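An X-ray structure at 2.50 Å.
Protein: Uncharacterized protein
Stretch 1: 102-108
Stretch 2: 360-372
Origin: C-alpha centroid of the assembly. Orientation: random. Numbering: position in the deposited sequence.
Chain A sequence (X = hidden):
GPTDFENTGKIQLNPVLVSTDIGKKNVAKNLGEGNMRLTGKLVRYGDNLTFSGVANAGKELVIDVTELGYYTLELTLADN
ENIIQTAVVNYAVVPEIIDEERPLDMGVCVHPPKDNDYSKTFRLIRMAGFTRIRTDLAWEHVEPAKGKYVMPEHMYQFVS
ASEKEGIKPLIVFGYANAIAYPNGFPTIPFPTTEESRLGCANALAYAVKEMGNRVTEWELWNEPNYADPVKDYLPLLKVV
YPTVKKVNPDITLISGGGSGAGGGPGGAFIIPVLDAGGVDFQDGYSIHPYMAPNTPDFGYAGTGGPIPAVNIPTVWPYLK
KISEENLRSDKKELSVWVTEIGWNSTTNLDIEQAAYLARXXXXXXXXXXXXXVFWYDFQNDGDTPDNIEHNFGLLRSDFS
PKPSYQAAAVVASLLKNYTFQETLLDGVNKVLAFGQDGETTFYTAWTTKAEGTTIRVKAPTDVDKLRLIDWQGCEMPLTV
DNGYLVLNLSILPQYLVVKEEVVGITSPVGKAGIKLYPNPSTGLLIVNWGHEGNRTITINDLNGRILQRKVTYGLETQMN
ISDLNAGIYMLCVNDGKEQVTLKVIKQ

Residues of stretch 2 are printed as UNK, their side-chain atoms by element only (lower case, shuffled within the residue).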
# COMPACT_ATOMS: atom_id res chain seq x y z
N ARG A 102 10.82 -6.00 7.71
CA ARG A 102 9.68 -5.44 6.98
C ARG A 102 9.70 -5.85 5.50
O ARG A 102 10.77 -5.93 4.90
CB ARG A 102 9.67 -3.92 7.06
CG ARG A 102 9.31 -3.37 8.42
CD ARG A 102 9.28 -1.86 8.36
NE ARG A 102 10.61 -1.31 8.13
CZ ARG A 102 10.88 -0.06 7.76
NH1 ARG A 102 9.92 0.83 7.56
NH2 ARG A 102 12.15 0.29 7.58
N PRO A 103 8.51 -6.09 4.90
CA PRO A 103 8.45 -6.38 3.46
C PRO A 103 9.00 -5.26 2.58
O PRO A 103 8.50 -4.14 2.61
CB PRO A 103 6.95 -6.58 3.21
CG PRO A 103 6.43 -7.07 4.51
CD PRO A 103 7.21 -6.33 5.55
N LEU A 104 10.03 -5.60 1.81
CA LEU A 104 10.69 -4.68 0.89
C LEU A 104 9.87 -4.39 -0.37
O LEU A 104 10.19 -3.45 -1.11
CB LEU A 104 12.07 -5.22 0.49
CG LEU A 104 13.07 -5.42 1.63
CD1 LEU A 104 14.30 -6.18 1.15
CD2 LEU A 104 13.49 -4.08 2.24
N ASP A 105 8.83 -5.19 -0.62
CA ASP A 105 7.90 -4.99 -1.75
C ASP A 105 6.58 -4.28 -1.39
O ASP A 105 5.81 -3.95 -2.29
CB ASP A 105 7.62 -6.32 -2.48
CG ASP A 105 7.00 -7.39 -1.59
OD1 ASP A 105 6.94 -7.22 -0.35
OD2 ASP A 105 6.60 -8.44 -2.13
N MET A 106 6.33 -4.04 -0.10
CA MET A 106 5.13 -3.31 0.33
C MET A 106 5.37 -1.81 0.26
O MET A 106 6.23 -1.29 0.97
CB MET A 106 4.71 -3.70 1.75
CG MET A 106 3.92 -5.01 1.83
SD MET A 106 3.20 -5.37 3.44
CE MET A 106 2.06 -4.00 3.66
N GLY A 107 4.61 -1.13 -0.58
CA GLY A 107 4.61 0.33 -0.66
C GLY A 107 3.22 0.89 -0.42
O GLY A 107 2.25 0.14 -0.37
N VAL A 108 3.13 2.21 -0.28
CA VAL A 108 1.84 2.89 -0.15
C VAL A 108 1.89 4.30 -0.75
O VAL A 108 2.88 5.01 -0.59
CB VAL A 108 1.38 2.94 1.34
CG1 VAL A 108 2.32 3.80 2.19
CG2 VAL A 108 -0.06 3.43 1.45
N UNK A 360 -3.91 -9.28 -1.71
CA UNK A 360 -3.04 -8.69 -2.74
C UNK A 360 -1.56 -8.98 -2.48
O UNK A 360 -0.85 -9.46 -3.36
c UNK A 360 -2.24 -6.53 -3.83
o UNK A 360 -4.57 -6.91 -3.35
c UNK A 360 -3.25 -7.17 -2.87
N UNK A 361 -1.10 -8.68 -1.26
CA UNK A 361 0.31 -8.85 -0.92
C UNK A 361 0.72 -10.32 -0.77
O UNK A 361 1.84 -10.69 -1.10
c UNK A 361 0.66 -6.54 0.03
o UNK A 361 0.63 -2.45 -0.78
c UNK A 361 1.57 -4.61 -1.11
c UNK A 361 0.68 -8.02 0.31
c UNK A 361 -0.31 -4.33 0.36
c UNK A 361 0.63 -3.79 -0.51
c UNK A 361 1.58 -5.97 -0.84
c UNK A 361 -0.29 -5.70 0.63
N UNK A 362 -0.21 -11.15 -0.28
CA UNK A 362 0.01 -12.59 -0.21
C UNK A 362 0.08 -13.22 -1.60
O UNK A 362 0.99 -14.02 -1.87
c UNK A 362 -1.06 -13.27 0.64
c UNK A 362 -2.31 -13.27 2.83
c UNK A 362 -0.99 -12.95 2.14
c UNK A 362 0.16 -13.67 2.81
N UNK A 363 -0.85 -12.86 -2.48
CA UNK A 363 -0.81 -13.34 -3.87
C UNK A 363 0.35 -12.73 -4.68
O UNK A 363 0.93 -13.40 -5.53
c UNK A 363 -3.34 -13.90 -4.10
c UNK A 363 -3.20 -15.37 -4.47
c UNK A 363 -2.14 -13.07 -4.58
c UNK A 363 -4.64 -13.34 -4.66
N UNK A 364 0.70 -11.47 -4.40
CA UNK A 364 1.84 -10.82 -5.06
C UNK A 364 3.16 -11.54 -4.76
O UNK A 364 3.93 -11.83 -5.68
c UNK A 364 1.93 -9.35 -4.66
o UNK A 364 3.11 -8.74 -5.18
N UNK A 365 3.39 -11.85 -3.49
CA UNK A 365 4.57 -12.62 -3.08
C UNK A 365 4.55 -14.05 -3.64
O UNK A 365 5.59 -14.59 -4.02
n UNK A 365 7.63 -11.84 1.59
n UNK A 365 7.09 -9.62 1.35
c UNK A 365 7.26 -10.83 0.81
c UNK A 365 7.18 -12.26 -1.23
c UNK A 365 4.69 -12.65 -1.55
n UNK A 365 7.04 -11.00 -0.50
c UNK A 365 6.01 -13.20 -1.00
N UNK A 366 3.36 -14.66 -3.69
CA UNK A 366 3.20 -16.01 -4.26
C UNK A 366 3.73 -16.07 -5.69
O UNK A 366 4.53 -16.94 -6.02
n UNK A 366 -0.30 -19.34 -5.59
c UNK A 366 -1.44 -19.70 -6.18
c UNK A 366 1.73 -16.42 -4.24
c UNK A 366 -0.01 -18.00 -5.09
c UNK A 366 1.45 -17.84 -4.72
n UNK A 366 -2.43 -18.83 -6.39
n UNK A 366 -1.59 -20.96 -6.59
N UNK A 367 3.26 -15.14 -6.53
CA UNK A 367 3.70 -15.01 -7.92
C UNK A 367 4.74 -13.90 -8.04
O UNK A 367 4.63 -13.02 -8.90
n UNK A 367 1.29 -16.87 -9.28
c UNK A 367 0.19 -15.53 -7.96
n UNK A 367 -0.53 -16.68 -8.17
c UNK A 367 0.16 -17.47 -8.97
c UNK A 367 2.49 -14.70 -8.82
c UNK A 367 1.34 -15.64 -8.66
N UNK A 368 5.77 -13.94 -7.19
CA UNK A 368 6.71 -12.82 -7.04
C UNK A 368 7.31 -12.37 -8.37
O UNK A 368 7.92 -13.16 -9.09
o UNK A 368 11.07 -8.54 -5.07
c UNK A 368 8.72 -11.92 -5.79
c UNK A 368 8.25 -10.87 -5.01
c UNK A 368 10.80 -10.69 -6.11
c UNK A 368 7.85 -13.13 -6.06
c UNK A 368 10.30 -9.66 -5.32
c UNK A 368 10.01 -11.81 -6.34
c UNK A 368 9.03 -9.74 -4.77
N UNK A 369 7.12 -11.09 -8.69
CA UNK A 369 7.72 -10.47 -9.87
C UNK A 369 8.04 -8.98 -9.69
O UNK A 369 9.07 -8.52 -10.17
c UNK A 369 5.52 -10.02 -11.16
c UNK A 369 3.95 -7.79 -11.72
c UNK A 369 6.87 -10.72 -11.12
s UNK A 369 5.55 -8.50 -12.12
N UNK A 370 7.16 -8.22 -9.02
CA UNK A 370 7.38 -6.79 -8.79
C UNK A 370 8.17 -6.53 -7.51
O UNK A 370 7.90 -7.17 -6.48
c UNK A 370 6.03 -6.06 -8.71
o UNK A 370 6.21 -4.66 -8.60
N UNK A 371 9.15 -5.60 -7.55
CA UNK A 371 9.84 -5.18 -6.33
C UNK A 371 9.11 -4.10 -5.52
O UNK A 371 9.60 -3.70 -4.47
c UNK A 371 11.17 -4.64 -6.86
c UNK A 371 9.74 -4.96 -8.75
c UNK A 371 10.83 -4.09 -8.19
N UNK A 372 7.97 -3.61 -6.01
CA UNK A 372 7.21 -2.57 -5.32
C UNK A 372 5.75 -2.53 -5.71
O UNK A 372 5.40 -2.09 -6.81
O HOH W 1 3.74 -8.58 -2.02
O HOH W 2 5.70 -7.86 -4.81

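Position 360 carries two carbons and one oxygen, the oxygen and a carbon both on CB, and lies beyond reach of stretch 1; this is T360. At 361 a CB leads to a six-carbon ring bearing one oxygen. M106 CG lies over one face of the ring, and the ring's oxygen is 3.1 Å from G107 O, a pair whose geometry leaves bonding open. The residue is Y361. Positions 362 and 363 each have four carbons forked at the second, both out of reach: L362 and L363. Position 364 has one carbon and one oxygen, with CB directed toward stretch 1 but no direct contact, hence S364.

At 365 three carbons precede a nitrogen and a carbon holding two more nitrogens, a guanidinium. CB points sideways, yet chi1 t followed by chi2 and chi3 both p folds the end onto D105, and the residue is R365. Position 366 has the same atoms, but its extended chain (chi1 to chi3 all t) stays out of reach: R366. At 367 a CB bears a five-membered ring of three carbons and two nitrogens; H367 is the first residue to leave helical phi/psi.

Position 368 again shows a CB and a six-carbon ring with one oxygen. The ring turns its edge to D105 OD2; the atoms make this Y368, whose CE1 is 3.8 Å from D105 OD2. The unbranched chain at 369, two carbons, a sulfur and a carbon, is M369, out of reach. Position 370, one carbon and one oxygen, is S370; its OG accepts a hydrogen bond from the backbone N of position 372 at 3.3 Å. Three carbons closing onto the backbone N make 371 P371. Position 372 has no side-chain atoms and is G372, its CA 3.6 Å from D105 O.

The contact centres on the buried D105, whose p rotamer presents its carboxylate to R365. R365 NH2 donates to D105 OD1 at 2.9 Å and R365 NE to D105 OD2 at 3.1 Å, with angles of 160° and 168°: a nearly linear, two-pronged salt bridge. Two waters extend it, each 2.9 Å from D105 OD2. Water 1 also lies 3.0 Å from Y361 O and water 2 lies 2.8 Å from S370 O, so water bridges the carboxylate to both the helix and the following loop. Beside this polar site, M106 packs over one face of Y361, with CG 3.9 Å and SD 4.5 Å from the ring centroid, 20° and 13° off the normal. Backbone closes the loop side: D105 CA makes a CA-H...O contact with P371 O at 3.5 Å.

Stretch 2 360-372: TYLLSRRHYMSPG
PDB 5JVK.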